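Local atomic coordinates of vesicular integral-membrane protein VIP36 (Canis lupus familiaris, PDB entry 2DUR), a protein that acts as a calcium-dependent intracellular lectin of the early secretory pathway, binding high-mannose glycans and taking part in the transport and sorting of glycoproteins that carry them. Residues 152-166 against 180-194. Residues are numbered along the deposited sequence; the frame is centred on the assembly and turned at random. Where two conformers were deposited one is given.
Sequences AGCTADFRNRDHDTF and TDLEDKNEWKNCIDI
R161 NH1 serves two acceptors, E183 OE2 at 3.0 Å and D157 O at 2.8 Å. With R161 NH2 reaching E183 OE1 at 2.9 Å, the arginine holds E183 end-on in a salt bridge; both bonds to the carboxylate are nearly straight, 169° from NH1 and 173° from NH2, although both oxygens are met from above the carboxylate plane. Bends at chi2 and chi3 fold the arginine back. L182 O accepts a short hydrogen bond, 2.6 Å, from H163 NE2; the oxygen lies 2° from the imidazole plane, whereas the donor stands above the carbonyl plane. L182 O also sits over one face of the R161 guanidinium, at too poor an angle for a hydrogen bond. D184 CB packs over one face of the H163 ring, 3.7 Å from its centroid, a CH-pi contact. In this legume-lectin-like beta sandwich, F166 and D181 form an antiparallel hydrogen-bonded pair in the hairpin of strands 165-172 and 175-181, while strand 152-155 edges the other sheet. L182 CD2 meets F158 CB and T165 CB, each at 3.7 Å, and L182 CD1 touches A156 CB. C191 lies in a classic beta bulge, paired with I192 opposite V178, and its SG is bonded to C154 SG at 2.0 Å, tying the sheets together covalently; a water donates to both G153 O and C191 O.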
loop_
_atom_site.group_PDB
_atom_site.type_symbol
_atom_site.label_atom_id
_atom_site.label_comp_id
_atom_site.label_asym_id
_atom_site.label_seq_id
_atom_site.Cartn_x
_atom_site.Cartn_y
_atom_site.Cartn_z
ATOM N N ALA A 152 12.931 -4.866 -1.711
ATOM C CA ALA A 152 12.606 -6.265 -2.017
ATOM C C ALA A 152 11.340 -6.259 -2.863
ATOM O O ALA A 152 10.633 -5.263 -2.897
ATOM C CB ALA A 152 12.380 -7.083 -0.748
ATOM N N GLY A 153 11.067 -7.354 -3.550
ATOM C CA GLY A 153 9.854 -7.416 -4.365
ATOM C C GLY A 153 9.641 -8.794 -4.957
ATOM O O GLY A 153 10.432 -9.725 -4.723
ATOM N N CYS A 154 8.540 -8.929 -5.677
ATOM C CA CYS A 154 8.211 -10.195 -6.328
ATOM C C CYS A 154 7.293 -9.920 -7.505
ATOM O O CYS A 154 6.549 -8.952 -7.500
ATOM C CB CYS A 154 7.542 -11.171 -5.338
ATOM S SG CYS A 154 5.753 -10.906 -5.065
ATOM N N THR A 155 7.362 -10.770 -8.521
ATOM C CA THR A 155 6.352 -10.719 -9.576
ATOM C C THR A 155 5.037 -11.308 -9.037
ATOM O O THR A 155 5.037 -12.235 -8.211
ATOM C CB THR A 155 6.835 -11.392 -10.890
ATOM O OG1 THR A 155 5.865 -11.174 -11.931
ATOM C CG2 THR A 155 7.090 -12.881 -10.699
ATOM N N ALA A 156 3.913 -10.723 -9.458
ATOM C CA ALA A 156 2.587 -11.145 -8.964
ATOM C C ALA A 156 1.499 -10.924 -10.009
ATOM O O ALA A 156 1.371 -9.831 -10.555
ATOM C CB ALA A 156 2.224 -10.420 -7.653
ATOM N N ASP A 157 0.718 -11.968 -10.296
ATOM C CA ASP A 157 -0.276 -11.904 -11.372
ATOM C C ASP A 157 -1.613 -11.509 -10.772
ATOM O O ASP A 157 -2.440 -12.373 -10.428
ATOM C CB ASP A 157 -0.345 -13.278 -12.075
ATOM C CG ASP A 157 -1.325 -13.306 -13.243
ATOM O OD1 ASP A 157 -1.848 -12.242 -13.640
ATOM O OD2 ASP A 157 -1.562 -14.418 -13.774
ATOM N N PHE A 158 -1.823 -10.206 -10.580
ATOM C CA PHE A 158 -3.024 -9.762 -9.881
ATOM C C PHE A 158 -4.061 -9.045 -10.741
ATOM O O PHE A 158 -5.126 -8.693 -10.238
ATOM C CB PHE A 158 -2.692 -8.933 -8.635
ATOM C CG PHE A 158 -1.881 -7.698 -8.916
ATOM C CD1 PHE A 158 -0.541 -7.657 -8.585
ATOM C CD2 PHE A 158 -2.482 -6.558 -9.469
ATOM C CE1 PHE A 158 0.233 -6.494 -8.827
ATOM C CE2 PHE A 158 -1.728 -5.401 -9.705
ATOM C CZ PHE A 158 -0.390 -5.366 -9.389
ATOM N N ARG A 159 -3.769 -8.837 -12.019
ATOM C CA ARG A 159 -4.655 -8.049 -12.858
ATOM C C ARG A 159 -5.700 -8.900 -13.568
ATOM O O ARG A 159 -5.381 -9.981 -14.084
ATOM C CB ARG A 159 -3.832 -7.280 -13.882
ATOM C CG ARG A 159 -4.565 -6.163 -14.472
ATOM C CD ARG A 159 -3.621 -5.272 -15.264
ATOM N NE ARG A 159 -4.430 -4.551 -16.219
ATOM C CZ ARG A 159 -4.897 -5.056 -17.351
ATOM N NH1 ARG A 159 -4.607 -6.309 -17.706
ATOM N NH2 ARG A 159 -5.653 -4.308 -18.127
ATOM N N ASN A 160 -6.934 -8.408 -13.588
ATOM C CA ASN A 160 -7.989 -9.005 -14.416
ATOM C C ASN A 160 -8.241 -10.459 -14.039
ATOM O O ASN A 160 -8.439 -11.302 -14.930
ATOM C CB ASN A 160 -7.631 -8.919 -15.911
ATOM C CG ASN A 160 -8.018 -7.575 -16.542
ATOM O OD1 ASN A 160 -8.732 -6.777 -15.944
ATOM N ND2 ASN A 160 -7.556 -7.338 -17.760
ATOM N N ARG A 161 -8.230 -10.745 -12.741
ATOM C CA ARG A 161 -8.530 -12.097 -12.264
ATOM C C ARG A 161 -10.039 -12.340 -12.125
ATOM O O ARG A 161 -10.801 -11.420 -11.858
ATOM C CB ARG A 161 -7.815 -12.365 -10.933
ATOM C CG ARG A 161 -6.299 -12.103 -10.952
ATOM C CD ARG A 161 -5.560 -12.890 -12.040
ATOM N NE ARG A 161 -5.770 -14.339 -11.894
ATOM C CZ ARG A 161 -4.934 -15.180 -11.272
ATOM N NH1 ARG A 161 -3.785 -14.759 -10.733
ATOM N NH2 ARG A 161 -5.243 -16.473 -11.194
ATOM N N ASP A 162 -10.459 -13.602 -12.248
ATOM C CA ASP A 162 -11.893 -13.943 -12.152
ATOM C C ASP A 162 -12.422 -14.204 -10.741
ATOM O O ASP A 162 -13.562 -14.655 -10.564
ATOM C CB ASP A 162 -12.217 -15.117 -13.067
ATOM C CG ASP A 162 -12.018 -14.777 -14.532
ATOM O OD1 ASP A 162 -12.176 -13.586 -14.898
ATOM O OD2 ASP A 162 -11.701 -15.699 -15.319
ATOM N N HIS A 163 -11.604 -13.900 -9.741
ATOM C CA HIS A 163 -11.919 -14.145 -8.348
ATOM C C HIS A 163 -11.241 -13.047 -7.539
ATOM O O HIS A 163 -10.376 -12.332 -8.080
ATOM C CB HIS A 163 -11.371 -15.525 -7.934
ATOM C CG HIS A 163 -9.969 -15.780 -8.401
ATOM N ND1 HIS A 163 -9.675 -16.582 -9.481
ATOM C CD2 HIS A 163 -8.777 -15.320 -7.941
ATOM C CE1 HIS A 163 -8.369 -16.613 -9.668
ATOM N NE2 HIS A 163 -7.798 -15.854 -8.746
ATOM N N ASP A 164 -11.616 -12.914 -6.272
ATOM C CA ASP A 164 -11.064 -11.863 -5.406
ATOM C C ASP A 164 -9.547 -11.984 -5.240
ATOM O O ASP A 164 -9.002 -13.085 -5.205
ATOM C CB ASP A 164 -11.761 -11.843 -4.046
ATOM C CG ASP A 164 -13.228 -11.466 -4.140
ATOM O OD1 ASP A 164 -13.633 -10.816 -5.121
ATOM O OD2 ASP A 164 -13.970 -11.808 -3.197
ATOM N N THR A 165 -8.889 -10.825 -5.169
ATOM C CA THR A 165 -7.435 -10.726 -4.974
ATOM C C THR A 165 -7.150 -9.913 -3.711
ATOM O O THR A 165 -7.763 -8.847 -3.459
ATOM C CB THR A 165 -6.743 -10.054 -6.195
ATOM O OG1 THR A 165 -7.409 -8.810 -6.499
ATOM C CG2 THR A 165 -6.758 -10.967 -7.405
ATOM N N PHE A 166 -6.218 -10.423 -2.901
ATOM C CA PHE A 166 -5.902 -9.812 -1.606
ATOM C C PHE A 166 -4.406 -9.690 -1.409
ATOM O O PHE A 166 -3.618 -10.478 -1.978
ATOM C CB PHE A 166 -6.417 -10.657 -0.424
ATOM C CG PHE A 166 -7.875 -10.981 -0.488
ATOM C CD1 PHE A 166 -8.309 -12.100 -1.213
ATOM C CD2 PHE A 166 -8.788 -10.237 0.246
ATOM C CE1 PHE A 166 -9.668 -12.434 -1.267
ATOM C CE2 PHE A 166 -10.164 -10.558 0.189
ATOM C CZ PHE A 166 -10.583 -11.671 -0.568
ATOM N N THR A 180 0.477 -12.594 -0.749
ATOM C CA THR A 180 -0.607 -12.381 -1.701
ATOM C C THR A 180 -1.597 -13.546 -1.620
ATOM O O THR A 180 -1.237 -14.665 -1.204
ATOM C CB THR A 180 -0.081 -12.274 -3.137
ATOM O OG1 THR A 180 0.575 -13.483 -3.504
ATOM C CG2 THR A 180 0.942 -11.118 -3.282
ATOM N N ASP A 181 -2.828 -13.264 -2.033
ATOM C CA ASP A 181 -3.861 -14.306 -2.207
ATOM C C ASP A 181 -4.544 -13.996 -3.528
ATOM O O ASP A 181 -5.506 -13.239 -3.565
ATOM C CB ASP A 181 -4.826 -14.312 -1.024
ATOM C CG ASP A 181 -6.052 -15.233 -1.238
ATOM O OD1 ASP A 181 -6.082 -16.012 -2.211
ATOM O OD2 ASP A 181 -6.985 -15.103 -0.424
ATOM N N LEU A 182 -4.002 -14.566 -4.594
ATOM C CA LEU A 182 -4.409 -14.211 -5.958
ATOM C C LEU A 182 -4.989 -15.350 -6.785
ATOM O O LEU A 182 -5.499 -15.101 -7.875
ATOM C CB LEU A 182 -3.235 -13.602 -6.733
ATOM C CG LEU A 182 -2.422 -12.502 -6.038
ATOM C CD1 LEU A 182 -1.171 -12.197 -6.865
ATOM C CD2 LEU A 182 -3.250 -11.250 -5.785
ATOM N N GLU A 183 -4.932 -16.569 -6.246
ATOM C CA GLU A 183 -5.204 -17.806 -6.998
ATOM C C GLU A 183 -6.473 -18.528 -6.551
ATOM O O GLU A 183 -6.721 -19.674 -6.980
ATOM C CB GLU A 183 -4.014 -18.766 -6.867
ATOM C CG GLU A 183 -2.690 -18.247 -7.388
ATOM C CD GLU A 183 -2.779 -17.650 -8.778
ATOM O OE1 GLU A 183 -3.478 -18.215 -9.656
ATOM O OE2 GLU A 183 -2.131 -16.601 -9.005
ATOM N N ASP A 184 -7.259 -17.867 -5.700
ATOM C CA ASP A 184 -8.537 -18.377 -5.189
ATOM C C ASP A 184 -8.344 -19.627 -4.323
ATOM O O ASP A 184 -9.198 -20.525 -4.300
ATOM C CB ASP A 184 -9.530 -18.636 -6.337
ATOM C CG ASP A 184 -10.975 -18.543 -5.891
ATOM O OD1 ASP A 184 -11.844 -19.154 -6.563
ATOM O OD2 ASP A 184 -11.273 -17.886 -4.877
ATOM N N LYS A 185 -7.216 -19.673 -3.615
ATOM C CA LYS A 185 -6.841 -20.835 -2.804
ATOM C C LYS A 185 -7.007 -20.568 -1.314
ATOM O O LYS A 185 -6.657 -21.420 -0.487
ATOM C CB LYS A 185 -5.401 -21.253 -3.089
ATOM C CG LYS A 185 -5.168 -21.874 -4.463
ATOM C CD LYS A 185 -3.713 -22.271 -4.617
ATOM C CE LYS A 185 -3.394 -22.617 -6.062
ATOM N NZ LYS A 185 -1.936 -22.841 -6.271
ATOM N N ASN A 186 -7.526 -19.386 -0.971
ATOM C CA ASN A 186 -7.738 -19.008 0.417
ATOM C C ASN A 186 -6.452 -19.167 1.248
ATOM O O ASN A 186 -6.463 -19.652 2.380
ATOM C CB ASN A 186 -8.899 -19.821 1.025
ATOM C CG ASN A 186 -9.373 -19.251 2.340
ATOM O OD1 ASN A 186 -9.467 -18.034 2.513
ATOM N ND2 ASN A 186 -9.672 -20.135 3.288
ATOM N N GLU A 187 -5.342 -18.709 0.672
ATOM C CA GLU A 187 -4.008 -18.982 1.197
ATOM C C GLU A 187 -3.150 -17.754 0.962
ATOM O O GLU A 187 -3.249 -17.174 -0.112
ATOM C CB GLU A 187 -3.432 -20.066 0.326
ATOM C CG GLU A 187 -2.269 -20.799 0.804
ATOM C CD GLU A 187 -2.222 -22.118 0.068
ATOM O OE1 GLU A 187 -1.655 -22.160 -1.040
ATOM O OE2 GLU A 187 -2.846 -23.088 0.566
ATOM N N TRP A 188 -2.330 -17.395 1.949
ATOM C CA TRP A 188 -1.308 -16.338 1.780
ATOM C C TRP A 188 -0.022 -16.951 1.225
ATOM O O TRP A 188 0.564 -17.826 1.855
ATOM C CB TRP A 188 -0.992 -15.669 3.105
ATOM C CG TRP A 188 -2.109 -14.859 3.715
ATOM C CD1 TRP A 188 -2.682 -15.045 4.940
ATOM C CD2 TRP A 188 -2.762 -13.725 3.134
ATOM N NE1 TRP A 188 -3.649 -14.098 5.166
ATOM C CE2 TRP A 188 -3.726 -13.277 4.069
ATOM C CE3 TRP A 188 -2.625 -13.044 1.915
ATOM C CZ2 TRP A 188 -4.566 -12.180 3.816
ATOM C CZ3 TRP A 188 -3.465 -11.966 1.658
ATOM C CH2 TRP A 188 -4.412 -11.538 2.608
ATOM N N LYS A 189 0.433 -16.473 0.069
ATOM C CA LYS A 189 1.674 -16.920 -0.542
ATOM C C LYS A 189 2.738 -15.845 -0.343
ATOM O O LYS A 189 2.450 -14.667 -0.519
ATOM C CB LYS A 189 1.440 -17.135 -2.040
ATOM C CG LYS A 189 2.675 -17.515 -2.840
ATOM C CD LYS A 189 2.430 -17.348 -4.331
ATOM C CE LYS A 189 3.494 -18.029 -5.195
ATOM N NZ LYS A 189 4.787 -18.316 -4.498
ATOM N N ASN A 190 3.959 -16.235 0.002
ATOM C CA ASN A 190 4.939 -15.205 0.294
ATOM C C ASN A 190 5.341 -14.407 -0.940
ATOM O O ASN A 190 5.405 -14.925 -2.058
ATOM C CB ASN A 190 6.178 -15.744 1.001
ATOM C CG ASN A 190 7.094 -14.614 1.470
ATOM O OD1 ASN A 190 8.236 -14.513 1.007
ATOM N ND2 ASN A 190 6.570 -13.709 2.322
ATOM N N CYS A 191 5.623 -13.131 -0.717
ATOM C CA CYS A 191 6.106 -12.245 -1.761
ATOM C C CYS A 191 7.429 -11.626 -1.285
ATOM O O CYS A 191 8.470 -11.786 -1.925
ATOM C CB CYS A 191 5.049 -11.189 -2.095
ATOM S SG CYS A 191 5.614 -9.941 -3.270
ATOM N N ILE A 192 7.360 -10.986 -0.127
ATOM C CA ILE A 192 8.493 -10.303 0.488
ATOM C C ILE A 192 8.545 -10.727 1.953
ATOM O O ILE A 192 7.505 -10.830 2.623
ATOM C CB ILE A 192 8.286 -8.774 0.411
ATOM C CG1 ILE A 192 8.298 -8.308 -1.044
ATOM C CG2 ILE A 192 9.304 -8.032 1.320
ATOM C CD1 ILE A 192 7.556 -6.947 -1.210
ATOM N N ASP A 193 9.750 -10.992 2.453
ATOM C CA ASP A 193 9.919 -11.235 3.877
ATOM C C ASP A 193 11.324 -10.786 4.252
ATOM O O ASP A 193 12.321 -11.461 3.957
ATOM C CB ASP A 193 9.706 -12.725 4.204
ATOM C CG ASP A 193 9.419 -13.001 5.672
ATOM O OD1 ASP A 193 9.203 -12.091 6.498
ATOM O OD2 ASP A 193 9.365 -14.222 5.984
ATOM N N ILE A 194 11.385 -9.625 4.882
ATOM C CA ILE A 194 12.672 -9.007 5.214
ATOM C C ILE A 194 12.686 -8.521 6.651
ATOM O O ILE A 194 11.636 -8.341 7.267
ATOM C CB ILE A 194 13.009 -7.825 4.268
ATOM C CG1 ILE A 194 11.957 -6.728 4.371
ATOM C CG2 ILE A 194 13.140 -8.324 2.808
ATOM C CD1 ILE A 194 12.278 -5.464 3.562
HETATM O O HOH W 1 11.192 -11.210 -2.211
HETATM O O HOH W 2 -1.233 -16.806 -12.305
HETATM O O HOH W 3 -7.409 -15.348 -4.578
HETATM O O HOH W 4 -10.568 -15.431 -3.752
#